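Local coordinates for Lin2634 protein (Listeria innocua, PDB 3MZO) that probably acts as a metal-dependent phosphohydrolase of the HD-domain, 5'-deoxynucleotidase YfbR-like family and binds calcium ions, at residues B[46-51]-B[175-180]; B[141-146]-B[164-169]. One frame throughout, in Å; residues are numbered along the deposited sequence.

Contact 1: residues B[46-51]-B[175-180]; sequences GAVEED and EMASVK
Glu49 reaches from the last turns of helix 31-51 to the start of helix 177-191, where a single carboxylate oxygen takes two hydrogen bonds from Ser178. The hydroxyl OG of Ser178 donates to OE2 of Glu49 at 2.7 Å, and OE2 accepts it with its anti lone pair, on the side away from OE1. The backbone N of Ser178 also donates to OE2, at 3.0 Å and with an N-H...O angle of 158°, but approaches from above the carboxylate plane. The glutamate chain turns about CB-CG (chi2 -61°), which swings CD toward helix 177-191. The other oxygen, OE1, receives a hydrogen bond from a water 2.7 Å away, and the same water accepts from the backbone N of Ala177. Since Met176 is the N-cap residue, the acid lies over first-turn N-H groups of a helix, in a chain of the helical HD-domain type; a negative charge there would be expected to be favoured, in part by the helix dipole. Serine adds a short donor without bulk, and Ala177 lets the carboxylate come close. Beside this polar grip, Val48 CG1 lies 3.7 Å from Ala177 O and makes apolar contact with Ala177 CB. In the second shell, Asn54 ND2 hydrogen-bonds Glu49 OE1, while the selenomethionine Met176 packs on Lys132 and Ile133 of helix 129-151. Phe113 of a second subunit packs against Val48.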
loop_
_atom_site.group_PDB
_atom_site.type_symbol
_atom_site.label_atom_id
_atom_site.label_comp_id
_atom_site.label_asym_id
_atom_site.label_seq_id
_atom_site.Cartn_x
_atom_site.Cartn_y
_atom_site.Cartn_z
ATOM N N GLY B 46 22.252 -27.957 3.900
ATOM C CA GLY B 46 23.681 -28.090 4.110
ATOM C C GLY B 46 24.014 -28.885 5.388
ATOM O O GLY B 46 24.893 -29.755 5.376
ATOM N N ALA B 47 23.300 -28.560 6.471
ATOM C CA ALA B 47 23.424 -29.252 7.750
ATOM C C ALA B 47 23.044 -30.706 7.606
ATOM O O ALA B 47 23.745 -31.583 8.125
ATOM C CB ALA B 47 22.562 -28.554 8.834
ATOM N N VAL B 48 21.970 -30.975 6.867
ATOM C CA VAL B 48 21.519 -32.335 6.669
ATOM C C VAL B 48 22.570 -33.127 5.899
ATOM O O VAL B 48 22.906 -34.241 6.269
ATOM C CB VAL B 48 20.150 -32.411 5.940
ATOM C CG1 VAL B 48 19.822 -33.853 5.609
ATOM C CG2 VAL B 48 19.040 -31.769 6.829
ATOM N N GLU B 49 23.120 -32.539 4.842
ATOM C CA GLU B 49 24.196 -33.214 4.101
ATOM C C GLU B 49 25.464 -33.461 4.956
ATOM O O GLU B 49 26.067 -34.549 4.913
ATOM C CB GLU B 49 24.533 -32.421 2.843
ATOM C CG GLU B 49 23.362 -32.343 1.822
ATOM C CD GLU B 49 22.901 -33.682 1.283
ATOM O OE1 GLU B 49 23.715 -34.646 1.257
ATOM O OE2 GLU B 49 21.717 -33.765 0.880
ATOM N N GLU B 50 25.859 -32.459 5.729
ATOM C CA GLU B 50 26.992 -32.567 6.654
ATOM C C GLU B 50 26.726 -33.726 7.640
ATOM O O GLU B 50 27.597 -34.592 7.896
ATOM C CB GLU B 50 27.197 -31.210 7.390
ATOM C CG GLU B 50 28.300 -31.202 8.435
ATOM C CD GLU B 50 28.439 -29.884 9.174
ATOM O OE1 GLU B 50 27.455 -29.402 9.796
ATOM O OE2 GLU B 50 29.566 -29.341 9.156
ATOM N N ASP B 51 25.525 -33.742 8.198
ATOM C CA ASP B 51 25.158 -34.788 9.137
ATOM C C ASP B 51 25.251 -36.188 8.496
ATOM O O ASP B 51 25.587 -37.171 9.163
ATOM C CB ASP B 51 23.761 -34.529 9.667
ATOM C CG ASP B 51 23.268 -35.651 10.537
ATOM O OD1 ASP B 51 23.588 -35.672 11.754
ATOM O OD2 ASP B 51 22.599 -36.536 9.971
ATOM N N GLU B 175 17.178 -38.996 -4.038
ATOM C CA GLU B 175 18.403 -39.762 -3.696
ATOM C C GLU B 175 19.208 -38.975 -2.653
ATOM O O GLU B 175 19.988 -39.545 -1.900
ATOM C CB GLU B 175 19.269 -40.070 -4.927
HETATM N N MSE B 176 18.986 -37.669 -2.587
HETATM C CA MSE B 176 19.698 -36.811 -1.644
HETATM C C MSE B 176 19.202 -36.983 -0.205
HETATM O O MSE B 176 17.999 -37.056 0.053
HETATM C CB MSE B 176 19.530 -35.335 -2.033
HETATM C CG MSE B 176 20.162 -34.878 -3.344
HETATM SE SE MSE B 176 19.661 -33.030 -3.680
HETATM C CE MSE B 176 20.880 -32.141 -2.430
ATOM N N ALA B 177 20.143 -36.978 0.736
ATOM C CA ALA B 177 19.796 -36.985 2.170
ATOM C C ALA B 177 18.845 -35.827 2.519
ATOM O O ALA B 177 17.880 -36.018 3.252
ATOM C CB ALA B 177 21.059 -36.925 3.021
ATOM N N SER B 178 19.115 -34.646 1.969
ATOM C CA SER B 178 18.223 -33.461 2.105
ATOM C C SER B 178 16.749 -33.733 1.829
ATOM O O SER B 178 15.877 -33.408 2.652
ATOM C CB SER B 178 18.669 -32.353 1.138
ATOM O OG SER B 178 19.929 -31.852 1.505
ATOM N N VAL B 179 16.472 -34.302 0.661
ATOM C CA VAL B 179 15.111 -34.567 0.245
ATOM C C VAL B 179 14.549 -35.764 0.998
ATOM O O VAL B 179 13.353 -35.781 1.299
ATOM C CB VAL B 179 15.006 -34.754 -1.299
ATOM C CG1 VAL B 179 13.566 -35.157 -1.721
ATOM C CG2 VAL B 179 15.465 -33.493 -2.006
ATOM N N LYS B 180 15.381 -36.753 1.329
ATOM C CA LYS B 180 14.896 -37.859 2.163
ATOM C C LYS B 180 14.422 -37.251 3.472
ATOM O O LYS B 180 13.342 -37.596 3.971
ATOM C CB LYS B 180 15.988 -38.906 2.455
ATOM C CG LYS B 180 16.296 -39.890 1.317
ATOM C CD LYS B 180 17.385 -40.885 1.783
ATOM C CE LYS B 180 18.285 -41.343 0.656
ATOM N NZ LYS B 180 17.547 -42.155 -0.326
HETATM O O HOH W 1 22.965 -36.673 -0.291
#

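Contact 2: residues B[141-146]-B[164-169]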
loop_
_atom_site.group_PDB
_atom_site.type_symbol
_atom_site.label_atom_id
_atom_site.label_comp_id
_atom_site.label_asym_id
_atom_site.label_seq_id
_atom_site.Cartn_x
_atom_site.Cartn_y
_atom_site.Cartn_z
ATOM N N ASP B 141 10.776 -23.159 -1.225
ATOM C CA ASP B 141 10.175 -21.853 -0.897
ATOM C C ASP B 141 8.893 -21.659 -1.721
ATOM O O ASP B 141 7.895 -21.172 -1.214
ATOM C CB ASP B 141 11.116 -20.670 -1.100
ATOM C CG ASP B 141 10.501 -19.344 -0.616
ATOM O OD1 ASP B 141 10.012 -19.281 0.523
ATOM O OD2 ASP B 141 10.455 -18.363 -1.389
ATOM N N LEU B 142 8.943 -22.060 -2.982
ATOM C CA LEU B 142 7.786 -21.994 -3.868
ATOM C C LEU B 142 6.649 -22.859 -3.315
ATOM O O LEU B 142 5.476 -22.498 -3.364
ATOM C CB LEU B 142 8.215 -22.464 -5.241
ATOM C CG LEU B 142 7.397 -22.115 -6.469
ATOM C CD1 LEU B 142 7.256 -20.604 -6.684
ATOM C CD2 LEU B 142 8.050 -22.793 -7.670
ATOM N N LEU B 143 7.006 -24.017 -2.779
ATOM C CA LEU B 143 6.044 -24.910 -2.163
ATOM C C LEU B 143 5.399 -24.268 -0.923
ATOM O O LEU B 143 4.185 -24.353 -0.733
ATOM C CB LEU B 143 6.727 -26.242 -1.789
ATOM C CG LEU B 143 5.838 -27.406 -1.355
ATOM C CD1 LEU B 143 5.371 -28.224 -2.567
ATOM C CD2 LEU B 143 6.581 -28.308 -0.369
ATOM N N TYR B 144 6.204 -23.635 -0.074
ATOM C CA TYR B 144 5.655 -22.888 1.088
ATOM C C TYR B 144 4.754 -21.700 0.688
ATOM O O TYR B 144 3.711 -21.446 1.313
ATOM C CB TYR B 144 6.792 -22.451 2.060
ATOM C CG TYR B 144 7.078 -23.536 3.078
ATOM C CD1 TYR B 144 7.858 -24.640 2.746
ATOM C CD2 TYR B 144 6.512 -23.483 4.360
ATOM C CE1 TYR B 144 8.082 -25.664 3.667
ATOM C CE2 TYR B 144 6.737 -24.489 5.287
ATOM C CZ TYR B 144 7.534 -25.575 4.922
ATOM O OH TYR B 144 7.782 -26.569 5.812
ATOM N N GLU B 145 5.171 -20.946 -0.316
ATOM C CA GLU B 145 4.374 -19.783 -0.759
ATOM C C GLU B 145 3.040 -20.263 -1.321
ATOM O O GLU B 145 2.022 -19.703 -1.035
ATOM C CB GLU B 145 5.044 -19.029 -1.892
ATOM C CG GLU B 145 6.226 -18.163 -1.600
ATOM C CD GLU B 145 6.809 -17.571 -2.907
ATOM O OE1 GLU B 145 6.984 -18.346 -3.880
ATOM O OE2 GLU B 145 7.119 -16.352 -2.959
ATOM N N SER B 146 3.057 -21.315 -2.134
ATOM C CA SER B 146 1.839 -21.771 -2.770
ATOM C C SER B 146 0.944 -22.473 -1.725
ATOM O O SER B 146 -0.295 -22.327 -1.728
ATOM C CB SER B 146 2.159 -22.654 -3.976
ATOM O OG SER B 146 2.739 -23.890 -3.583
ATOM N N SER B 164 2.017 -28.499 -6.982
ATOM C CA SER B 164 2.178 -29.798 -7.619
ATOM C C SER B 164 3.513 -29.898 -8.359
ATOM O O SER B 164 4.240 -30.893 -8.223
ATOM C CB SER B 164 0.999 -30.051 -8.547
ATOM O OG SER B 164 -0.195 -30.056 -7.793
ATOM N N GLU B 165 3.842 -28.852 -9.109
ATOM C CA GLU B 165 5.080 -28.804 -9.867
ATOM C C GLU B 165 6.272 -28.802 -8.945
ATOM O O GLU B 165 7.248 -29.508 -9.208
ATOM C CB GLU B 165 5.127 -27.572 -10.770
ATOM C CG GLU B 165 6.388 -27.453 -11.682
ATOM C CD GLU B 165 7.687 -26.942 -10.967
ATOM O OE1 GLU B 165 7.626 -26.116 -10.010
ATOM O OE2 GLU B 165 8.788 -27.370 -11.391
ATOM N N ALA B 166 6.194 -28.000 -7.882
ATOM C CA ALA B 166 7.282 -27.875 -6.933
ATOM C C ALA B 166 7.527 -29.218 -6.236
ATOM O O ALA B 166 8.655 -29.711 -6.243
ATOM C CB ALA B 166 7.003 -26.720 -5.924
ATOM N N LEU B 167 6.487 -29.850 -5.700
ATOM C CA LEU B 167 6.667 -31.152 -5.071
ATOM C C LEU B 167 7.180 -32.229 -6.056
ATOM O O LEU B 167 8.132 -32.957 -5.754
ATOM C CB LEU B 167 5.382 -31.604 -4.372
ATOM C CG LEU B 167 5.511 -32.800 -3.408
ATOM C CD1 LEU B 167 6.607 -32.612 -2.275
ATOM C CD2 LEU B 167 4.144 -33.071 -2.813
ATOM N N ALA B 168 6.584 -32.297 -7.240
ATOM C CA ALA B 168 7.057 -33.201 -8.289
ATOM C C ALA B 168 8.561 -33.050 -8.489
ATOM O O ALA B 168 9.295 -34.028 -8.472
ATOM C CB ALA B 168 6.318 -32.928 -9.601
ATOM N N THR B 169 9.021 -31.819 -8.658
ATOM C CA THR B 169 10.446 -31.557 -8.840
ATOM C C THR B 169 11.292 -31.975 -7.623
ATOM O O THR B 169 12.296 -32.661 -7.783
ATOM C CB THR B 169 10.673 -30.086 -9.175
ATOM O OG1 THR B 169 9.865 -29.774 -10.305
ATOM C CG2 THR B 169 12.121 -29.789 -9.521
#
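Leu143 drives its CD1 methyl against helix 158-172, 3.8 Å from CB of Leu167 and 3.7 Å from the backbone N of the same residue. A chi1 of -169° holds CG of Leu143 anti to its own backbone N, directed at the facing helix. The side chains of Leu143 and Leu167 cross obliquely. Ala166 faces the other helix with its methyl alone, CB lying 4.0 Å from Leu143 CD1; so small a side chain lets the backbones approach, with CA atoms of Leu143 and Ala166 5.8 Å apart. These approaches of CD1 make the tight part of the contact, and Phe182 and Met190 of helix 177-191 cover Leu143 as well. The segment axes come within 8.8 Å at 149°, a roughly antiparallel pairing of consecutive helices, 129-151 and 158-172, in the all-helical HD-domain fold. Toward Leu142 the fit is looser: its CD2 is 4.4 Å from Ala166 CB and 4.1 Å from OE1 of Glu165, whose side chain crosses that of the leucine at about a right angle. Glu165 is partly exposed, and its OE1 forms a salt bridge with Lys139, so charge borders the apolar patch. On the same helix as Leu142, Asp141 OD2 hydrogen-bonds ND1 of the calcium ligand His34. With no hydrogen bond between the two segments, their direct union rests on the fit of aliphatic surfaces, whose burial is favoured by the hydrophobic effect.

How the contacts relate
Both contacts are largely buried, yet contact 2 lies nearer the middle of the chain, its centre about 9 Å from the chain centre against about 17 Å for contact 1. Their centres are about 18 Å apart and they do not touch. Contact 2 joins neighbouring helices in sequence and is nested within the loop that contact 1 closes between helices 31-51 and 177-191. Helix 129-151 relates them: it carries one side of contact 2 and packs on Met176 and Ser178 of contact 1. Their chemistry differs accordingly, since the outer contact pairs a carboxylate with a helix start, whereas the inner one is aliphatic with charge only at its margin.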